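Long-range contacts in proto-oncogene vav (Homo sapiens, PDB 6NEW), which probably activates Rac-type small GTPases as a guanine nucleotide exchange factor, joining a catalytic RhoGEF (DH) domain to PH and zinc-binding C1 domains: residues L255-V260 against Y328-K333; E224-I229 against R383-Q388; I236-Q241 against S286-D291. All coordinates share one frame; numbering follows the deposited sequence.

Interaction 1 of 3, residues L255-V260 against Y328-K333; sequences LKITSV and YELFFK
Ile257 and Leu330 face each other across two antiparallel strands, and their methyls form the apolar centre of the contact: Ile257 CD1 lies 3.6 Å from Leu330 CD1. The same methyl also reaches the Tyr328 ring, 3.6 Å from Tyr328 CD1. It can touch both because Ile257 holds CG1 anti to its backbone N (chi1 -173°), which carries CD1 over the neighbouring strand. Further along, Leu255 lies side by side with Phe332, its CD2 3.5 Å from Phe332 CE1; the Phe332 ring is in turn stacked on Trp341 of the helix 335-352. On the other sheet face, Thr258 CG2 approaches Phe331 CE1 at 4.0 Å, and Phe331 takes a cation-pi contact from Lys265. Between the two faces run four backbone hydrogen bonds. Lys256 and Phe331 form one hydrogen-bonded pair, in which Lys256 N donates to Phe331 O over 2.9 Å and Phe331 N donates back to Lys256 O; Thr258 and Glu329 form the next. At the polar edge, Thr258 OG1 donates to Glu329 OE1 over 3.0 Å, meeting it from above the carboxylate plane rather than within it. The ammonium of Lys256 turns away from this pairing to a salt bridge with Asp267. The strand 249-258 thus pairs with 266-273 on one flank and with 327-332 on the other, so the first and last strands of the domain lie adjacent, next to the C-terminal helix, as in the PH-domain fold.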
# COMPACT_ATOMS: atom_id res chain seq x y z
N LEU A 255 1.38 -13.53 26.74
CA LEU A 255 0.17 -14.21 27.19
C LEU A 255 0.58 -15.47 27.96
O LEU A 255 1.76 -15.83 27.99
CB LEU A 255 -0.78 -14.56 26.01
CG LEU A 255 -0.22 -15.34 24.78
CD1 LEU A 255 -0.30 -16.84 24.98
CD2 LEU A 255 -1.03 -15.04 23.54
N LYS A 256 -0.39 -16.11 28.61
CA LYS A 256 -0.20 -17.38 29.33
C LYS A 256 -1.03 -18.41 28.59
O LYS A 256 -2.07 -18.08 28.01
CB LYS A 256 -0.59 -17.27 30.81
CG LYS A 256 0.44 -16.49 31.64
CD LYS A 256 -0.04 -16.29 33.06
CE LYS A 256 0.86 -15.38 33.87
NZ LYS A 256 1.78 -16.14 34.74
N ILE A 257 -0.57 -19.65 28.57
CA ILE A 257 -1.24 -20.67 27.77
C ILE A 257 -1.23 -22.07 28.39
O ILE A 257 -0.26 -22.48 29.03
CB ILE A 257 -0.60 -20.65 26.34
CG1 ILE A 257 -1.33 -21.56 25.33
CG2 ILE A 257 0.90 -20.95 26.39
CD1 ILE A 257 -1.06 -21.23 23.90
N THR A 258 -2.32 -22.81 28.15
CA THR A 258 -2.47 -24.21 28.52
C THR A 258 -2.92 -24.96 27.26
O THR A 258 -3.49 -24.36 26.36
CB THR A 258 -3.42 -24.43 29.72
OG1 THR A 258 -4.78 -24.39 29.29
CG2 THR A 258 -3.19 -23.45 30.89
N SER A 259 -2.65 -26.27 27.21
CA SER A 259 -3.07 -27.14 26.13
C SER A 259 -3.73 -28.39 26.77
O SER A 259 -3.54 -28.60 27.97
CB SER A 259 -1.87 -27.53 25.27
OG SER A 259 -1.07 -28.51 25.91
N VAL A 260 -4.47 -29.23 25.98
CA VAL A 260 -5.10 -30.47 26.47
C VAL A 260 -4.13 -31.29 27.36
O VAL A 260 -4.52 -31.73 28.44
CB VAL A 260 -5.74 -31.31 25.32
CG1 VAL A 260 -6.09 -32.73 25.75
CG2 VAL A 260 -6.97 -30.61 24.74
N TYR A 328 -6.23 -25.02 22.92
CA TYR A 328 -5.45 -24.11 23.77
C TYR A 328 -6.39 -23.20 24.56
O TYR A 328 -7.52 -22.96 24.13
CB TYR A 328 -4.50 -23.22 22.92
CG TYR A 328 -3.51 -23.98 22.06
CD1 TYR A 328 -2.27 -24.36 22.56
CD2 TYR A 328 -3.80 -24.27 20.73
CE1 TYR A 328 -1.36 -25.06 21.77
CE2 TYR A 328 -2.89 -24.95 19.92
CZ TYR A 328 -1.67 -25.36 20.45
OH TYR A 328 -0.77 -26.02 19.66
N GLU A 329 -5.90 -22.67 25.68
CA GLU A 329 -6.58 -21.69 26.54
C GLU A 329 -5.62 -20.52 26.58
O GLU A 329 -4.45 -20.71 26.92
CB GLU A 329 -6.81 -22.21 27.96
CG GLU A 329 -7.75 -23.39 28.10
CD GLU A 329 -8.19 -23.62 29.54
OE1 GLU A 329 -7.36 -23.39 30.45
OE2 GLU A 329 -9.35 -24.04 29.76
N LEU A 330 -6.08 -19.35 26.16
CA LEU A 330 -5.23 -18.19 26.03
C LEU A 330 -5.61 -17.18 27.07
O LEU A 330 -6.74 -16.69 27.08
CB LEU A 330 -5.34 -17.62 24.58
CG LEU A 330 -4.37 -18.13 23.48
CD1 LEU A 330 -4.28 -19.62 23.43
CD2 LEU A 330 -4.82 -17.67 22.12
N PHE A 331 -4.66 -16.88 27.97
CA PHE A 331 -4.90 -15.93 29.07
C PHE A 331 -4.15 -14.63 28.87
O PHE A 331 -2.94 -14.63 28.66
CB PHE A 331 -4.55 -16.54 30.44
CG PHE A 331 -5.31 -17.79 30.81
CD1 PHE A 331 -4.86 -19.05 30.41
CD2 PHE A 331 -6.44 -17.71 31.62
CE1 PHE A 331 -5.56 -20.20 30.77
CE2 PHE A 331 -7.14 -18.86 31.98
CZ PHE A 331 -6.71 -20.10 31.54
N PHE A 332 -4.89 -13.53 28.96
CA PHE A 332 -4.37 -12.17 28.82
C PHE A 332 -4.45 -11.45 30.18
O PHE A 332 -5.29 -11.81 31.02
CB PHE A 332 -5.11 -11.42 27.69
CG PHE A 332 -4.90 -12.17 26.40
CD1 PHE A 332 -3.71 -12.03 25.69
CD2 PHE A 332 -5.82 -13.12 25.97
CE1 PHE A 332 -3.47 -12.80 24.56
CE2 PHE A 332 -5.57 -13.90 24.86
CZ PHE A 332 -4.41 -13.72 24.13
N LYS A 333 -3.52 -10.50 30.43
CA LYS A 333 -3.45 -9.78 31.70
C LYS A 333 -4.71 -8.97 31.98
O LYS A 333 -5.21 -9.03 33.10
CB LYS A 333 -2.18 -8.94 31.84
CG LYS A 333 -1.68 -8.87 33.27
CD LYS A 333 -0.50 -7.94 33.45
CE LYS A 333 0.11 -8.16 34.82
NZ LYS A 333 0.76 -6.93 35.35

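Interaction 2 of 3, residues E224-I229 against R383-Q388; sequences ETLRQI and RGTFYQ
Thr225, Leu226 and Ile229 of the long helix 196-235 receive the Phe386 ring, which projects from a loop of the C1 zinc-finger domain; the contact is a docking of that domain against the helix. Thr225 comes first, its CG2 4.3 Å from Phe386 CE2, while its hydroxyl is bonded back to the carbonyl of Arg221 one turn earlier. Leu226 supplies the closest approach, its CD2 3.7 Å from Phe386 CD1. This methyl sits over one face of the ring in a CH-pi contact, with CD2 3.9 Å from the ring centroid and 18° off its normal. The other methyl of Leu226, CD1, lies 4.0 Å from Thr385 OG1. One turn on from Thr225, Ile229 meets the ring tip to tip, CD1 being 3.8 Å from Phe386 CZ; Leu243 and Pro249 also touch this isoleucine. Phe386 reaches the helix because CG stands anti to its backbone N (chi1 -178°), and the ring face turned from Leu226 is met by CD2 of the adjacent Tyr387. An alanine at Phe386 would probably open a gap between loop and helix, leaving the Leu226 and Ile229 methyls without their aromatic partner. Polar bonds hold the loop alongside this packing: Asp222, also on the helix, accepts the backbone N-H groups of both Thr385 and Phe386 on OD2. Within the loop, Gln388 NE2 bonds to Gly384 O at 3.2 Å, the donor lying well above the carbonyl plane while the oxygen lies close to the plane of the glutamine amide.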
# COMPACT_ATOMS: atom_id res chain seq x y z
N GLU A 224 6.00 -1.10 4.74
CA GLU A 224 6.08 -0.98 6.21
C GLU A 224 5.82 -2.34 6.85
O GLU A 224 6.52 -2.69 7.82
CB GLU A 224 5.00 -0.02 6.72
CG GLU A 224 5.21 1.42 6.33
CD GLU A 224 3.94 2.23 6.27
OE1 GLU A 224 3.04 1.95 7.09
OE2 GLU A 224 3.82 3.14 5.40
N THR A 225 4.80 -3.10 6.32
CA THR A 225 4.42 -4.44 6.76
C THR A 225 5.59 -5.39 6.55
O THR A 225 5.95 -6.10 7.48
CB THR A 225 3.14 -4.91 6.05
OG1 THR A 225 2.06 -4.04 6.38
CG2 THR A 225 2.75 -6.31 6.41
N LEU A 226 6.20 -5.37 5.34
CA LEU A 226 7.33 -6.22 5.00
C LEU A 226 8.55 -5.87 5.85
O LEU A 226 9.30 -6.78 6.21
CB LEU A 226 7.63 -6.23 3.48
CG LEU A 226 6.53 -6.83 2.57
CD1 LEU A 226 6.67 -6.38 1.13
CD2 LEU A 226 6.49 -8.34 2.63
N ARG A 227 8.70 -4.60 6.23
CA ARG A 227 9.79 -4.14 7.11
C ARG A 227 9.60 -4.69 8.52
O ARG A 227 10.54 -5.21 9.11
CB ARG A 227 9.93 -2.62 7.10
CG ARG A 227 11.35 -2.18 6.72
CD ARG A 227 11.44 -0.69 6.39
NE ARG A 227 11.35 -0.43 4.95
CZ ARG A 227 10.40 0.30 4.37
NH1 ARG A 227 9.43 0.85 5.10
NH2 ARG A 227 10.41 0.49 3.06
N GLN A 228 8.35 -4.67 8.99
CA GLN A 228 7.92 -5.21 10.28
C GLN A 228 8.10 -6.74 10.31
O GLN A 228 8.55 -7.26 11.34
CB GLN A 228 6.47 -4.79 10.54
CG GLN A 228 5.78 -5.51 11.69
CD GLN A 228 4.30 -5.19 11.77
OE1 GLN A 228 3.62 -4.87 10.77
NE2 GLN A 228 3.77 -5.29 12.97
N ILE A 229 7.78 -7.46 9.19
CA ILE A 229 7.96 -8.91 9.07
C ILE A 229 9.45 -9.25 9.15
O ILE A 229 9.82 -10.16 9.90
CB ILE A 229 7.25 -9.51 7.82
CG1 ILE A 229 5.72 -9.55 8.00
CG2 ILE A 229 7.81 -10.90 7.43
CD1 ILE A 229 4.95 -9.54 6.67
N ARG A 383 -4.43 -4.03 -5.33
CA ARG A 383 -3.56 -3.04 -4.71
C ARG A 383 -2.49 -3.54 -3.76
O ARG A 383 -2.78 -4.27 -2.82
CB ARG A 383 -4.42 -2.01 -3.96
CG ARG A 383 -5.25 -1.15 -4.87
CD ARG A 383 -6.67 -1.10 -4.38
NE ARG A 383 -7.59 -0.69 -5.44
CZ ARG A 383 -8.90 -0.80 -5.35
NH1 ARG A 383 -9.47 -1.29 -4.25
NH2 ARG A 383 -9.68 -0.42 -6.36
N GLY A 384 -1.27 -3.04 -3.97
CA GLY A 384 -0.12 -3.34 -3.14
C GLY A 384 0.88 -4.29 -3.75
O GLY A 384 0.83 -4.58 -4.95
N THR A 385 1.79 -4.78 -2.92
CA THR A 385 2.88 -5.67 -3.34
C THR A 385 2.80 -7.01 -2.63
O THR A 385 3.55 -7.92 -2.98
CB THR A 385 4.24 -4.99 -3.03
OG1 THR A 385 4.31 -4.69 -1.64
CG2 THR A 385 4.47 -3.71 -3.84
N PHE A 386 1.91 -7.14 -1.64
CA PHE A 386 1.84 -8.32 -0.80
C PHE A 386 0.40 -8.68 -0.48
O PHE A 386 -0.32 -7.82 -0.02
CB PHE A 386 2.61 -7.95 0.48
CG PHE A 386 2.75 -8.98 1.56
CD1 PHE A 386 3.54 -10.11 1.36
CD2 PHE A 386 2.21 -8.77 2.82
CE1 PHE A 386 3.71 -11.05 2.38
CE2 PHE A 386 2.39 -9.70 3.85
CZ PHE A 386 3.14 -10.83 3.62
N TYR A 387 -0.02 -9.96 -0.70
CA TYR A 387 -1.37 -10.49 -0.39
C TYR A 387 -2.45 -9.43 -0.57
O TYR A 387 -3.13 -9.04 0.37
CB TYR A 387 -1.41 -11.10 1.04
CG TYR A 387 -0.83 -12.50 1.12
CD1 TYR A 387 -1.48 -13.58 0.52
CD2 TYR A 387 0.34 -12.76 1.83
CE1 TYR A 387 -0.96 -14.87 0.59
CE2 TYR A 387 0.85 -14.05 1.95
CZ TYR A 387 0.20 -15.10 1.31
OH TYR A 387 0.67 -16.39 1.40
N GLN A 388 -2.52 -8.91 -1.79
CA GLN A 388 -3.41 -7.87 -2.30
C GLN A 388 -4.82 -8.37 -2.41
O GLN A 388 -5.75 -7.55 -2.45
CB GLN A 388 -2.96 -7.46 -3.72
CG GLN A 388 -1.49 -7.07 -3.82
CD GLN A 388 -0.60 -8.17 -4.28
OE1 GLN A 388 -0.83 -9.36 -4.00
NE2 GLN A 388 0.45 -7.77 -5.00

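Interaction 3 of 3, residues I236-Q241 against S286-D291; sequences IENLDQ and SYDLKD
The carboxylates of Glu237 and Asp288 meet almost at right angles, their planes 86° apart, with Glu237 OE1 only 3.4 Å from Asp288 OD1. The Asn238 amide is inclined at 65° to the Asp288 carboxylate, and its ND2 lies 3.8 Å from Asp288 OD1. On the opposite sheet face, the Tyr287 ring stacks edge-to-face with Phe271, outside the two segments. Between these two faces, strand 236-237 runs parallel to strand 286-294; following directly on helix 196-235, it adds a parallel edge strand to the otherwise antiparallel sheet of the PH domain. Glu237 N donates to Tyr287 O at 2.8 Å, and Leu289 N donates to Glu237 O at 3.0 Å. Ile236, on the same face as Tyr287, has CG2 4.2 Å from Leu289 CB; farther on, Leu239 CD1 is 4.2 Å from Leu289 CD2. Ser286 OG lies 3.0 Å from Glu237 OE2. The two acids share a partner in Arg283, whose NH2 forms a salt bridge with Glu237 OE1 and whose NH1 forms one with Asp288 OD1. This guanidinium probably offsets the repulsion between the two carboxylates and allows them to approach so closely.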
# COMPACT_ATOMS: atom_id res chain seq x y z
N ILE A 236 13.01 -13.83 15.94
CA ILE A 236 12.55 -15.20 16.20
C ILE A 236 13.62 -16.26 15.85
O ILE A 236 14.16 -16.29 14.76
CB ILE A 236 11.15 -15.53 15.58
CG1 ILE A 236 10.08 -14.53 16.08
CG2 ILE A 236 10.70 -16.98 15.89
CD1 ILE A 236 8.93 -14.36 15.14
N GLU A 237 13.84 -17.19 16.78
CA GLU A 237 14.78 -18.29 16.70
C GLU A 237 14.07 -19.62 16.48
O GLU A 237 12.99 -19.85 17.02
CB GLU A 237 15.52 -18.38 18.03
CG GLU A 237 16.82 -17.61 18.07
CD GLU A 237 17.71 -18.08 19.20
OE1 GLU A 237 17.30 -19.04 19.90
OE2 GLU A 237 18.78 -17.48 19.42
N ASN A 238 14.72 -20.50 15.69
CA ASN A 238 14.28 -21.85 15.32
C ASN A 238 13.00 -21.85 14.48
O ASN A 238 12.26 -22.85 14.41
CB ASN A 238 14.19 -22.82 16.52
CG ASN A 238 15.52 -23.37 17.00
OD1 ASN A 238 16.61 -23.03 16.52
ND2 ASN A 238 15.45 -24.26 17.99
N LEU A 239 12.79 -20.73 13.78
CA LEU A 239 11.71 -20.55 12.82
C LEU A 239 12.39 -20.89 11.49
O LEU A 239 13.28 -20.16 11.06
CB LEU A 239 11.19 -19.09 12.85
CG LEU A 239 10.25 -18.65 11.73
CD1 LEU A 239 9.00 -19.55 11.63
CD2 LEU A 239 9.87 -17.20 11.90
N ASP A 240 12.04 -22.03 10.89
CA ASP A 240 12.65 -22.52 9.65
C ASP A 240 12.06 -21.93 8.34
O ASP A 240 12.43 -22.40 7.27
CB ASP A 240 12.61 -24.07 9.62
CG ASP A 240 11.23 -24.69 9.38
OD1 ASP A 240 10.22 -24.07 9.78
OD2 ASP A 240 11.17 -25.82 8.86
N GLN A 241 11.11 -20.99 8.41
CA GLN A 241 10.48 -20.44 7.20
C GLN A 241 10.33 -18.96 7.30
O GLN A 241 10.34 -18.41 8.40
CB GLN A 241 9.08 -21.06 6.93
CG GLN A 241 9.02 -22.58 6.91
CD GLN A 241 7.85 -23.11 6.12
OE1 GLN A 241 6.80 -22.47 5.99
NE2 GLN A 241 8.01 -24.29 5.55
N SER A 286 16.37 -13.07 21.97
CA SER A 286 15.50 -13.67 20.96
C SER A 286 14.28 -14.43 21.54
O SER A 286 14.27 -14.82 22.72
CB SER A 286 16.32 -14.62 20.08
OG SER A 286 16.86 -15.68 20.85
N TYR A 287 13.25 -14.64 20.69
CA TYR A 287 12.04 -15.40 21.00
C TYR A 287 12.25 -16.77 20.38
O TYR A 287 12.55 -16.85 19.19
CB TYR A 287 10.80 -14.72 20.39
CG TYR A 287 10.59 -13.28 20.80
CD1 TYR A 287 9.86 -12.96 21.94
CD2 TYR A 287 11.00 -12.23 19.98
CE1 TYR A 287 9.64 -11.63 22.32
CE2 TYR A 287 10.77 -10.90 20.33
CZ TYR A 287 10.10 -10.60 21.51
OH TYR A 287 9.85 -9.30 21.87
N ASP A 288 12.17 -17.83 21.17
CA ASP A 288 12.36 -19.18 20.65
C ASP A 288 11.01 -19.84 20.35
O ASP A 288 10.18 -19.98 21.24
CB ASP A 288 13.23 -20.04 21.59
CG ASP A 288 13.75 -21.29 20.90
OD1 ASP A 288 14.72 -21.18 20.10
OD2 ASP A 288 13.18 -22.38 21.13
N LEU A 289 10.79 -20.21 19.08
CA LEU A 289 9.55 -20.83 18.62
C LEU A 289 9.33 -22.21 19.24
O LEU A 289 10.18 -23.09 19.10
CB LEU A 289 9.46 -20.86 17.07
CG LEU A 289 8.17 -21.45 16.48
CD1 LEU A 289 7.00 -20.50 16.65
CD2 LEU A 289 8.36 -21.83 15.04
N LYS A 290 8.20 -22.36 19.96
CA LYS A 290 7.83 -23.58 20.69
C LYS A 290 6.66 -24.27 20.03
O LYS A 290 6.64 -25.50 19.92
CB LYS A 290 7.47 -23.25 22.16
CG LYS A 290 8.58 -22.55 22.97
CD LYS A 290 9.49 -23.53 23.73
CE LYS A 290 10.74 -23.88 22.96
NZ LYS A 290 11.51 -24.98 23.61
N ASP A 291 5.67 -23.48 19.58
CA ASP A 291 4.47 -24.01 18.96
C ASP A 291 4.04 -23.19 17.75
O ASP A 291 3.84 -21.98 17.85
CB ASP A 291 3.34 -24.09 20.00
CG ASP A 291 2.47 -25.34 19.97
OD1 ASP A 291 2.22 -25.86 18.86
OD2 ASP A 291 1.98 -25.74 21.05

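Along the chain, residues 224-229 come first, then 236-241, 255-260, 286-291, 328-333 and 383-388. Interaction 2 therefore closes a loop within which the other two lie, and interactions 1 and 3 alternate their segments. Those two share the mixed sheet of the PH domain, with centres 19 Å apart, and they touch where Tyr328 OH probably bonds to Asp291 OD2. Helix 196-235 passes directly into strand 236-237, an outermost strand of that sheet, so interactions 2 and 3 follow closely, with nearest atoms about 7 Å apart. Interaction 2 lies about 30 Å from interaction 1, centre to centre. The one helix thus meets both the PH and C1 domains.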